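Local coordinates for protein BauA (Acinetobacter baumannii, PDB 6HCP) that acts as the outer-membrane receptor for ferric preacinetobactin and probably carries this iron-loaded siderophore inward as a TonB-dependent transporter, at residues D36-A44 against F568-M578. Numbering follows the deposited sequence. Where two conformers were deposited one is given.
Sequences DTYAGGQVA and FGSPIEHVRLM. With EDO (1,2-ethanediol), chain U; EDO (1,2-ethanediol), chain I; EDO (1,2-ethanediol), chain H.
The N-terminal part of the plug meets the inner wall of the barrel where Tyr38 and Val43 both pack on the Phe568 ring, Tyr38 at its edge and Val43 over one face, at the end of strand 549-569, just before the hairpin turn into strand 575-590. Phe568 presents its edge to one face of Tyr38: the ring centroids lie 5.1 Å apart and the planes stand at 80°, a T-shaped pair. Val43 CG1 is 3.9 Å from the Phe568 centroid and 18° off the normal, which defines a CH-pi contact. With chi1 162°, that methyl lies opposite the backbone N of Val43, while CG2 of the same residue lies 4.0 Å from Met578 CE in one of two deposited conformers, a less certain contact. Gly569 CA abuts the rim of the Tyr38 ring, and the Tyr38 hydroxyl is hydrogen-bonded to Asp520.

In this TonB-dependent receptor fold, a plug within a beta-barrel, residues 36-44 form a loop braced by the hydrogen bond from Tyr38 N to Val43 O and by a type II turn, Tyr38 to Gly41. Arg576 lies against that turn, its CD 3.4 Å from Gly40 O. Its side chain bends at chi3, and its guanidinium forms salt bridges with Glu614 and Asp616. Gln42 OE1 comes to the edge of that guanidinium, near its plane, with amide and guanidinium almost perpendicular; Gln42 NE2 is hydrogen-bonded to Asp74.

A 1,2-ethanediol, probably from the crystallisation liquor, appears to link the two backbones: O2 accepts from Gln42 N (2.6 Å) and donates to Ala39 O, while O1 accepts from Gly569 N at 3.0 Å, a doubtful half because O1 sits too close to the given Met578 conformer.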
loop_
_atom_site.group_PDB
_atom_site.type_symbol
_atom_site.label_atom_id
_atom_site.label_comp_id
_atom_site.label_asym_id
_atom_site.label_seq_id
_atom_site.Cartn_x
_atom_site.Cartn_y
_atom_site.Cartn_z
ATOM N N ASP A 36 22.021 -29.754 -16.272
ATOM C CA ASP A 36 20.610 -30.215 -16.347
ATOM C C ASP A 36 19.630 -29.029 -16.212
ATOM O O ASP A 36 18.433 -29.230 -16.235
ATOM C CB ASP A 36 20.364 -31.287 -15.279
ATOM C CG ASP A 36 18.934 -31.366 -14.766
ATOM O OD1 ASP A 36 18.054 -31.894 -15.503
ATOM O OD2 ASP A 36 18.707 -30.904 -13.625
ATOM N N THR A 37 20.138 -27.799 -16.096
ATOM C CA THR A 37 19.308 -26.617 -15.817
ATOM C C THR A 37 19.132 -25.814 -17.108
ATOM O O THR A 37 20.064 -25.638 -17.872
ATOM C CB THR A 37 19.935 -25.800 -14.681
ATOM O OG1 THR A 37 19.690 -26.442 -13.429
ATOM C CG2 THR A 37 19.400 -24.393 -14.596
ATOM N N TYR A 38 17.916 -25.330 -17.365
ATOM C CA TYR A 38 17.636 -24.545 -18.548
ATOM C C TYR A 38 18.097 -23.097 -18.323
ATOM O O TYR A 38 18.338 -22.683 -17.197
ATOM C CB TYR A 38 16.145 -24.626 -18.873
ATOM C CG TYR A 38 15.767 -24.260 -20.281
ATOM C CD1 TYR A 38 16.113 -25.061 -21.348
ATOM C CD2 TYR A 38 15.001 -23.139 -20.534
ATOM C CE1 TYR A 38 15.762 -24.726 -22.641
ATOM C CE2 TYR A 38 14.627 -22.794 -21.818
ATOM C CZ TYR A 38 15.034 -23.578 -22.882
ATOM O OH TYR A 38 14.629 -23.275 -24.137
ATOM N N ALA A 39 18.229 -22.355 -19.418
ATOM C CA ALA A 39 18.522 -20.925 -19.363
ATOM C C ALA A 39 17.579 -20.254 -18.358
ATOM O O ALA A 39 16.380 -20.510 -18.368
ATOM C CB ALA A 39 18.353 -20.344 -20.744
ATOM N N GLY A 40 18.141 -19.433 -17.468
ATOM C CA GLY A 40 17.395 -18.800 -16.396
ATOM C C GLY A 40 17.640 -19.442 -15.042
ATOM O O GLY A 40 17.429 -18.809 -14.016
ATOM N N GLY A 41 17.923 -20.748 -15.027
ATOM C CA GLY A 41 18.251 -21.458 -13.805
ATOM C C GLY A 41 17.028 -21.866 -12.973
ATOM O O GLY A 41 17.196 -22.442 -11.900
ATOM N N GLN A 42 15.813 -21.644 -13.488
ATOM C CA GLN A 42 14.614 -21.847 -12.649
ATOM C C GLN A 42 13.845 -23.125 -13.029
ATOM O O GLN A 42 13.058 -23.623 -12.218
ATOM C CB GLN A 42 13.767 -20.581 -12.686
ATOM C CG GLN A 42 14.452 -19.466 -11.892
ATOM C CD GLN A 42 13.781 -18.134 -12.073
ATOM O OE1 GLN A 42 13.090 -17.937 -13.072
ATOM N NE2 GLN A 42 13.872 -17.291 -11.039
ATOM N N VAL A 43 14.132 -23.667 -14.205
ATOM C CA VAL A 43 13.498 -24.863 -14.722
ATOM C C VAL A 43 14.593 -25.821 -15.197
ATOM O O VAL A 43 15.640 -25.384 -15.708
ATOM C CB VAL A 43 12.550 -24.461 -15.858
ATOM C CG1 VAL A 43 12.165 -25.628 -16.749
ATOM C CG2 VAL A 43 11.319 -23.762 -15.294
ATOM N N ALA A 44 14.356 -27.118 -15.032
ATOM C CA ALA A 44 15.300 -28.164 -15.472
ATOM C C ALA A 44 14.877 -28.714 -16.836
ATOM O O ALA A 44 13.753 -28.527 -17.285
ATOM C CB ALA A 44 15.375 -29.243 -14.425
ATOM N N PHE A 568 8.721 -21.082 -20.919
ATOM C CA PHE A 568 9.654 -20.787 -19.852
ATOM C C PHE A 568 11.019 -20.459 -20.460
ATOM O O PHE A 568 11.306 -20.824 -21.607
ATOM C CB PHE A 568 9.774 -21.967 -18.885
ATOM C CG PHE A 568 10.154 -23.277 -19.529
ATOM C CD1 PHE A 568 11.477 -23.554 -19.845
ATOM C CD2 PHE A 568 9.196 -24.239 -19.801
ATOM C CE1 PHE A 568 11.841 -24.772 -20.391
ATOM C CE2 PHE A 568 9.560 -25.466 -20.347
ATOM C CZ PHE A 568 10.878 -25.716 -20.674
ATOM N N GLY A 569 11.857 -19.824 -19.649
ATOM C CA GLY A 569 13.242 -19.581 -20.021
ATOM C C GLY A 569 13.550 -18.102 -20.104
ATOM O O GLY A 569 13.013 -17.293 -19.342
ATOM N N SER A 570 14.489 -17.777 -20.992
ATOM C CA SER A 570 15.025 -16.440 -21.134
ATOM C C SER A 570 14.865 -16.014 -22.584
ATOM O O SER A 570 15.553 -16.521 -23.456
ATOM C CB SER A 570 16.466 -16.383 -20.697
ATOM O OG SER A 570 17.018 -15.122 -21.035
ATOM N N PRO A 571 13.829 -15.221 -22.919
ATOM C CA PRO A 571 13.558 -14.877 -24.311
ATOM C C PRO A 571 14.572 -13.859 -24.857
ATOM O O PRO A 571 14.720 -13.751 -26.061
ATOM C CB PRO A 571 12.149 -14.288 -24.258
ATOM C CG PRO A 571 12.075 -13.677 -22.877
ATOM C CD PRO A 571 12.891 -14.587 -21.985
ATOM N N ILE A 572 15.237 -13.128 -23.956
ATOM C CA ILE A 572 16.353 -12.223 -24.307
ATOM C C ILE A 572 17.262 -12.115 -23.088
ATOM O O ILE A 572 16.829 -12.369 -21.961
ATOM C CB ILE A 572 15.838 -10.835 -24.720
ATOM C CG1 ILE A 572 15.108 -10.161 -23.559
ATOM C CG2 ILE A 572 14.974 -10.913 -25.966
ATOM C CD1 ILE A 572 14.236 -9.013 -23.978
ATOM N N GLU A 573 18.504 -11.665 -23.300
ATOM C CA GLU A 573 19.472 -11.656 -22.216
ATOM C C GLU A 573 18.968 -10.747 -21.083
ATOM O O GLU A 573 18.284 -9.743 -21.327
ATOM C CB GLU A 573 20.861 -11.219 -22.697
ATOM C CG GLU A 573 21.953 -11.632 -21.723
ATOM C CD GLU A 573 23.376 -11.578 -22.251
ATOM O OE1 GLU A 573 23.550 -11.630 -23.482
ATOM O OE2 GLU A 573 24.305 -11.528 -21.423
ATOM N N HIS A 574 19.190 -11.221 -19.853
ATOM C CA HIS A 574 18.885 -10.543 -18.598
ATOM C C HIS A 574 17.381 -10.552 -18.287
ATOM O O HIS A 574 16.959 -9.857 -17.373
ATOM C CB HIS A 574 19.426 -9.102 -18.609
ATOM C CG HIS A 574 20.884 -9.020 -18.910
ATOM N ND1 HIS A 574 21.818 -9.793 -18.237
ATOM C CD2 HIS A 574 21.542 -8.392 -19.908
ATOM C CE1 HIS A 574 23.012 -9.562 -18.753
ATOM N NE2 HIS A 574 22.864 -8.696 -19.773
ATOM N N VAL A 575 16.594 -11.298 -19.062
ATOM C CA VAL A 575 15.158 -11.423 -18.829
ATOM C C VAL A 575 14.794 -12.907 -18.706
ATOM O O VAL A 575 15.205 -13.734 -19.528
ATOM C CB VAL A 575 14.351 -10.763 -19.958
ATOM C CG1 VAL A 575 12.849 -10.976 -19.800
ATOM C CG2 VAL A 575 14.666 -9.272 -20.052
ATOM N N ARG A 576 13.913 -13.195 -17.747
ATOM C CA ARG A 576 13.293 -14.497 -17.621
ATOM C C ARG A 576 11.775 -14.321 -17.661
ATOM O O ARG A 576 11.249 -13.368 -17.113
ATOM C CB ARG A 576 13.765 -15.171 -16.332
ATOM C CG ARG A 576 15.252 -15.503 -16.344
ATOM C CD ARG A 576 15.744 -16.015 -15.020
ATOM N NE ARG A 576 15.733 -15.000 -13.998
ATOM C CZ ARG A 576 16.629 -14.019 -13.892
ATOM N NH1 ARG A 576 16.444 -13.070 -13.000
ATOM N NH2 ARG A 576 17.661 -13.947 -14.711
ATOM N N LEU A 577 11.099 -15.264 -18.317
ATOM C CA LEU A 577 9.660 -15.231 -18.490
ATOM C C LEU A 577 9.115 -16.659 -18.399
ATOM O O LEU A 577 9.580 -17.529 -19.149
ATOM C CB LEU A 577 9.392 -14.664 -19.877
ATOM C CG LEU A 577 7.958 -14.275 -20.184
ATOM C CD1 LEU A 577 7.473 -13.214 -19.206
ATOM C CD2 LEU A 577 7.885 -13.763 -21.613
ATOM N N MET A 578 8.106 -16.860 -17.540
ATOM C CA MET A 578 7.410 -18.155 -17.353
ATOM C C MET A 578 5.903 -17.883 -17.236
ATOM O O MET A 578 5.486 -16.969 -16.518
ATOM C CB MET A 578 7.858 -18.862 -16.067
ATOM C CG MET A 578 9.283 -19.383 -16.080
ATOM S SD MET A 578 9.892 -19.775 -14.404
ATOM C CE MET A 578 8.702 -21.011 -13.889
HETATM C C1 EDO U . 13.392 -19.356 -16.429
HETATM O O1 EDO U . 11.980 -19.245 -16.717
HETATM C C2 EDO U . 13.762 -20.831 -16.555
HETATM O O2 EDO U . 14.978 -21.099 -15.903
HETATM C C1 EDO I . 10.701 -16.114 -14.543
HETATM O O1 EDO I . 11.294 -17.461 -14.612
HETATM C C2 EDO I . 9.450 -16.041 -13.670
HETATM O O2 EDO I . 9.719 -16.118 -12.276
HETATM C C1 EDO H . 11.103 -30.808 -18.060
HETATM O O1 EDO H . 11.011 -31.587 -19.267
HETATM C C2 EDO H . 10.841 -29.330 -18.353
HETATM O O2 EDO H . 10.881 -28.573 -17.118
#